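Local coordinates for protein membrane attack complex assembly inhibitor BGA71 (Borreliella bavariensis, PDB 6FMH) that is an outer surface protein that probably helps the Lyme disease spirochaete resist complement by inhibiting assembly of the membrane attack complex, at residues K146-L155 with N183-P192. Residues are numbered along the deposited sequence; the frame is centred on the assembly and turned at random.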
loop_
_atom_site.group_PDB
_atom_site.type_symbol
_atom_site.label_atom_id
_atom_site.label_comp_id
_atom_site.label_asym_id
_atom_site.label_seq_id
_atom_site.Cartn_x
_atom_site.Cartn_y
_atom_site.Cartn_z
ATOM N N LYS A 146 -13.744 -12.567 -3.556
ATOM C CA LYS A 146 -14.422 -13.788 -4.020
ATOM C C LYS A 146 -13.728 -14.346 -5.286
ATOM O O LYS A 146 -13.324 -15.554 -5.366
ATOM C CB LYS A 146 -15.906 -13.485 -4.200
ATOM C CG LYS A 146 -16.621 -13.342 -2.874
ATOM C CD LYS A 146 -18.116 -13.435 -2.981
ATOM C CE LYS A 146 -18.798 -13.114 -1.647
ATOM N NZ LYS A 146 -18.280 -13.924 -0.500
ATOM N N THR A 147 -13.416 -13.441 -6.213
ATOM C CA THR A 147 -12.689 -13.820 -7.435
ATOM C C THR A 147 -11.429 -14.595 -7.070
ATOM O O THR A 147 -11.178 -15.684 -7.607
ATOM C CB THR A 147 -12.396 -12.610 -8.328
ATOM O OG1 THR A 147 -13.646 -12.024 -8.766
ATOM C CG2 THR A 147 -11.626 -13.016 -9.554
ATOM N N ARG A 148 -10.652 -14.048 -6.144
ATOM C CA ARG A 148 -9.427 -14.674 -5.771
ATOM C C ARG A 148 -9.684 -16.050 -5.120
ATOM O O ARG A 148 -8.891 -17.019 -5.299
ATOM C CB ARG A 148 -8.631 -13.825 -4.826
ATOM C CG ARG A 148 -7.320 -14.536 -4.507
ATOM C CD ARG A 148 -6.299 -13.666 -3.891
ATOM N NE ARG A 148 -6.676 -13.364 -2.534
ATOM C CZ ARG A 148 -5.962 -12.630 -1.706
ATOM N NH1 ARG A 148 -4.805 -12.123 -2.067
ATOM N NH2 ARG A 148 -6.427 -12.406 -0.504
ATOM N N GLN A 149 -10.771 -16.142 -4.347
ATOM C CA GLN A 149 -11.144 -17.445 -3.768
ATOM C C GLN A 149 -11.425 -18.446 -4.869
ATOM O O GLN A 149 -11.147 -19.612 -4.711
ATOM C CB GLN A 149 -12.344 -17.302 -2.802
ATOM C CG GLN A 149 -11.969 -16.846 -1.407
ATOM C CD GLN A 149 -13.167 -16.296 -0.650
ATOM O OE1 GLN A 149 -14.269 -16.849 -0.718
ATOM N NE2 GLN A 149 -12.958 -15.190 0.082
ATOM N N ASN A 150 -12.126 -18.013 -5.917
ATOM C CA ASN A 150 -12.545 -18.972 -6.955
ATOM C C ASN A 150 -11.348 -19.388 -7.714
ATOM O O ASN A 150 -11.174 -20.569 -7.985
ATOM C CB ASN A 150 -13.600 -18.411 -7.899
ATOM C CG ASN A 150 -14.870 -18.016 -7.194
ATOM O OD1 ASN A 150 -15.520 -17.019 -7.557
ATOM N ND2 ASN A 150 -15.272 -18.793 -6.220
ATOM N N PHE A 151 -10.466 -18.449 -7.995
ATOM C CA PHE A 151 -9.171 -18.820 -8.561
ATOM C C PHE A 151 -8.410 -19.856 -7.716
ATOM O O PHE A 151 -7.835 -20.774 -8.237
ATOM C CB PHE A 151 -8.299 -17.574 -8.750
ATOM C CG PHE A 151 -6.855 -17.891 -9.043
ATOM C CD1 PHE A 151 -6.409 -18.151 -10.366
ATOM C CD2 PHE A 151 -5.931 -17.950 -8.019
ATOM C CE1 PHE A 151 -5.076 -18.455 -10.621
ATOM C CE2 PHE A 151 -4.613 -18.245 -8.283
ATOM C CZ PHE A 151 -4.172 -18.508 -9.575
ATOM N N ALA A 152 -8.388 -19.657 -6.401
ATOM C CA ALA A 152 -7.662 -20.514 -5.473
ATOM C C ALA A 152 -8.249 -21.912 -5.508
ATOM O O ALA A 152 -7.533 -22.920 -5.536
ATOM C CB ALA A 152 -7.714 -19.924 -4.076
ATOM N N LYS A 153 -9.576 -21.974 -5.488
ATOM C CA LYS A 153 -10.261 -23.254 -5.546
ATOM C C LYS A 153 -9.781 -23.966 -6.829
ATOM O O LYS A 153 -9.199 -25.043 -6.758
ATOM C CB LYS A 153 -11.756 -23.046 -5.532
ATOM C CG LYS A 153 -12.562 -24.206 -4.969
ATOM C CD LYS A 153 -12.588 -24.181 -3.430
ATOM C CE LYS A 153 -13.407 -25.374 -2.871
ATOM N NZ LYS A 153 -13.295 -25.517 -1.386
ATOM N N LYS A 154 -9.878 -23.264 -7.953
ATOM C CA LYS A 154 -9.413 -23.775 -9.204
ATOM C C LYS A 154 -7.969 -24.177 -9.187
ATOM O O LYS A 154 -7.617 -25.215 -9.733
ATOM C CB LYS A 154 -9.594 -22.754 -10.309
ATOM C CG LYS A 154 -9.663 -23.390 -11.693
ATOM C CD LYS A 154 -11.076 -23.815 -12.023
ATOM C CE LYS A 154 -11.149 -24.713 -13.239
ATOM N NZ LYS A 154 -11.591 -26.112 -12.950
ATOM N N LEU A 155 -7.114 -23.370 -8.559
ATOM C CA LEU A 155 -5.671 -23.663 -8.504
ATOM C C LEU A 155 -5.327 -24.947 -7.707
ATOM O O LEU A 155 -4.397 -25.686 -8.062
ATOM C CB LEU A 155 -4.919 -22.478 -7.959
ATOM C CG LEU A 155 -3.374 -22.544 -7.928
ATOM C CD1 LEU A 155 -2.778 -22.917 -9.271
ATOM C CD2 LEU A 155 -2.804 -21.235 -7.459
ATOM N N ASN A 183 -8.857 -23.525 -18.331
ATOM C CA ASN A 183 -9.254 -23.314 -16.944
ATOM C C ASN A 183 -8.860 -21.961 -16.427
ATOM O O ASN A 183 -9.164 -21.604 -15.301
ATOM C CB ASN A 183 -8.658 -24.417 -16.098
ATOM C CG ASN A 183 -9.232 -25.744 -16.463
ATOM O OD1 ASN A 183 -10.393 -26.071 -16.085
ATOM N ND2 ASN A 183 -8.431 -26.578 -17.099
ATOM N N TYR A 184 -8.105 -21.224 -17.226
ATOM C CA TYR A 184 -7.721 -19.887 -16.839
ATOM C C TYR A 184 -7.913 -18.915 -17.978
ATOM O O TYR A 184 -7.017 -18.161 -18.295
ATOM C CB TYR A 184 -6.278 -19.933 -16.296
ATOM C CG TYR A 184 -6.180 -20.854 -15.069
ATOM C CD1 TYR A 184 -6.551 -20.408 -13.823
ATOM C CD2 TYR A 184 -5.755 -22.140 -15.189
ATOM C CE1 TYR A 184 -6.463 -21.221 -12.720
ATOM C CE2 TYR A 184 -5.687 -22.982 -14.101
ATOM C CZ TYR A 184 -6.035 -22.525 -12.862
ATOM O OH TYR A 184 -5.921 -23.373 -11.752
ATOM N N LYS A 185 -9.059 -18.992 -18.628
ATOM C CA LYS A 185 -9.336 -18.290 -19.885
ATOM C C LYS A 185 -9.253 -16.809 -19.717
ATOM O O LYS A 185 -8.613 -16.089 -20.492
ATOM C CB LYS A 185 -10.766 -18.560 -20.353
ATOM C CG LYS A 185 -10.946 -19.817 -21.189
ATOM C CD LYS A 185 -12.252 -19.818 -22.000
ATOM C CE LYS A 185 -12.144 -20.519 -23.367
ATOM N NZ LYS A 185 -13.395 -21.268 -23.745
ATOM N N THR A 186 -9.902 -16.378 -18.655
ATOM C CA THR A 186 -10.141 -14.991 -18.406
ATOM C C THR A 186 -10.296 -14.744 -16.870
ATOM O O THR A 186 -10.872 -15.546 -16.156
ATOM C CB THR A 186 -11.405 -14.595 -19.235
ATOM O OG1 THR A 186 -11.418 -13.198 -19.460
ATOM C CG2 THR A 186 -12.687 -14.978 -18.563
ATOM N N LEU A 187 -9.780 -13.628 -16.403
ATOM C CA LEU A 187 -10.120 -13.070 -15.086
ATOM C C LEU A 187 -11.637 -13.140 -14.753
ATOM O O LEU A 187 -12.033 -13.635 -13.691
ATOM C CB LEU A 187 -9.671 -11.604 -15.033
ATOM C CG LEU A 187 -10.041 -10.751 -13.843
ATOM C CD1 LEU A 187 -9.221 -11.188 -12.649
ATOM C CD2 LEU A 187 -9.768 -9.288 -14.147
ATOM N N ASP A 188 -12.460 -12.648 -15.677
ATOM C CA ASP A 188 -13.913 -12.554 -15.477
ATOM C C ASP A 188 -14.572 -13.888 -15.132
ATOM O O ASP A 188 -15.606 -13.915 -14.511
ATOM C CB ASP A 188 -14.578 -11.997 -16.740
ATOM C CG ASP A 188 -14.604 -10.499 -16.752
ATOM O OD1 ASP A 188 -13.992 -9.852 -15.815
ATOM O OD2 ASP A 188 -15.276 -9.958 -17.688
ATOM N N SER A 189 -13.979 -14.995 -15.578
ATOM C CA SER A 189 -14.556 -16.293 -15.359
ATOM C C SER A 189 -14.498 -16.657 -13.897
ATOM O O SER A 189 -15.251 -17.492 -13.453
ATOM C CB SER A 189 -13.787 -17.334 -16.167
ATOM O OG SER A 189 -12.410 -17.376 -15.804
ATOM N N PHE A 190 -13.571 -16.061 -13.147
ATOM C CA PHE A 190 -13.452 -16.360 -11.714
ATOM C C PHE A 190 -14.295 -15.450 -10.844
ATOM O O PHE A 190 -14.387 -15.666 -9.652
ATOM C CB PHE A 190 -12.011 -16.297 -11.284
ATOM C CG PHE A 190 -11.194 -17.344 -11.903
ATOM C CD1 PHE A 190 -11.288 -18.638 -11.477
ATOM C CD2 PHE A 190 -10.310 -17.036 -12.941
ATOM C CE1 PHE A 190 -10.511 -19.636 -12.042
ATOM C CE2 PHE A 190 -9.534 -18.044 -13.520
ATOM C CZ PHE A 190 -9.636 -19.340 -13.055
ATOM N N LYS A 191 -14.919 -14.428 -11.449
ATOM C CA LYS A 191 -15.803 -13.514 -10.715
ATOM C C LYS A 191 -17.050 -14.203 -10.314
ATOM O O LYS A 191 -17.445 -15.150 -10.974
ATOM C CB LYS A 191 -16.133 -12.308 -11.539
ATOM C CG LYS A 191 -14.978 -11.326 -11.598
ATOM C CD LYS A 191 -15.257 -10.131 -12.421
ATOM C CE LYS A 191 -14.043 -9.186 -12.281
ATOM N NZ LYS A 191 -12.803 -9.746 -12.925
ATOM N N PRO A 192 -17.657 -13.770 -9.205
ATOM C CA PRO A 192 -18.941 -14.330 -8.816
ATOM C C PRO A 192 -20.039 -13.955 -9.775
ATOM O O PRO A 192 -19.952 -12.955 -10.462
ATOM C CB PRO A 192 -19.157 -13.839 -7.371
ATOM C CG PRO A 192 -18.233 -12.722 -7.184
ATOM C CD PRO A 192 -17.091 -12.936 -8.149
#
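An aromatic cluster of F151, Y184 and F190 joins helix 127-163 to the C-terminal tail. F151 turns its ring edge toward the face of F190 in a T-shaped pair, centroids 5.8 Å apart and planes at 77°, while its own CB sits over one face of that ring. With CG anti to the backbone N (chi1 167°), the F151 ring extends to Y184 as well, where F151 CE1 and Y184 CE1 meet at 3.7 Å and the planes are inclined at 63°. The F190 ring rests on the helix backbone, its CD1 3.6 Å from F151 N, and K154 CB and CG border its edge. In the all-helical Bbcrasp-1-type fold of this protein, the tail after helix 173-183 runs antiparallel to helix 127-163; F151 also touches helices 55-68 and 90-123, and F99 adds an edge-to-face partner to Y184. Y184 OH lies 3.3 Å from L155 CA and is hydrogen-bonded to T158 OG1. The K154 chain bends at chi2 and passes CE across N183, 3.2 Å from OD1, while its NZ forms a salt bridge with E157; N183 ND2 is hydrogen-bonded to Y179 O. Toward the chain end, T147 CA makes a nearly straight C-H···O contact with F190 O at 3.3 Å. T147 OG1, hydrogen-bonded to S143 O, faces K191 CG, and P192 CG lies 3.9 Å from K146 CB.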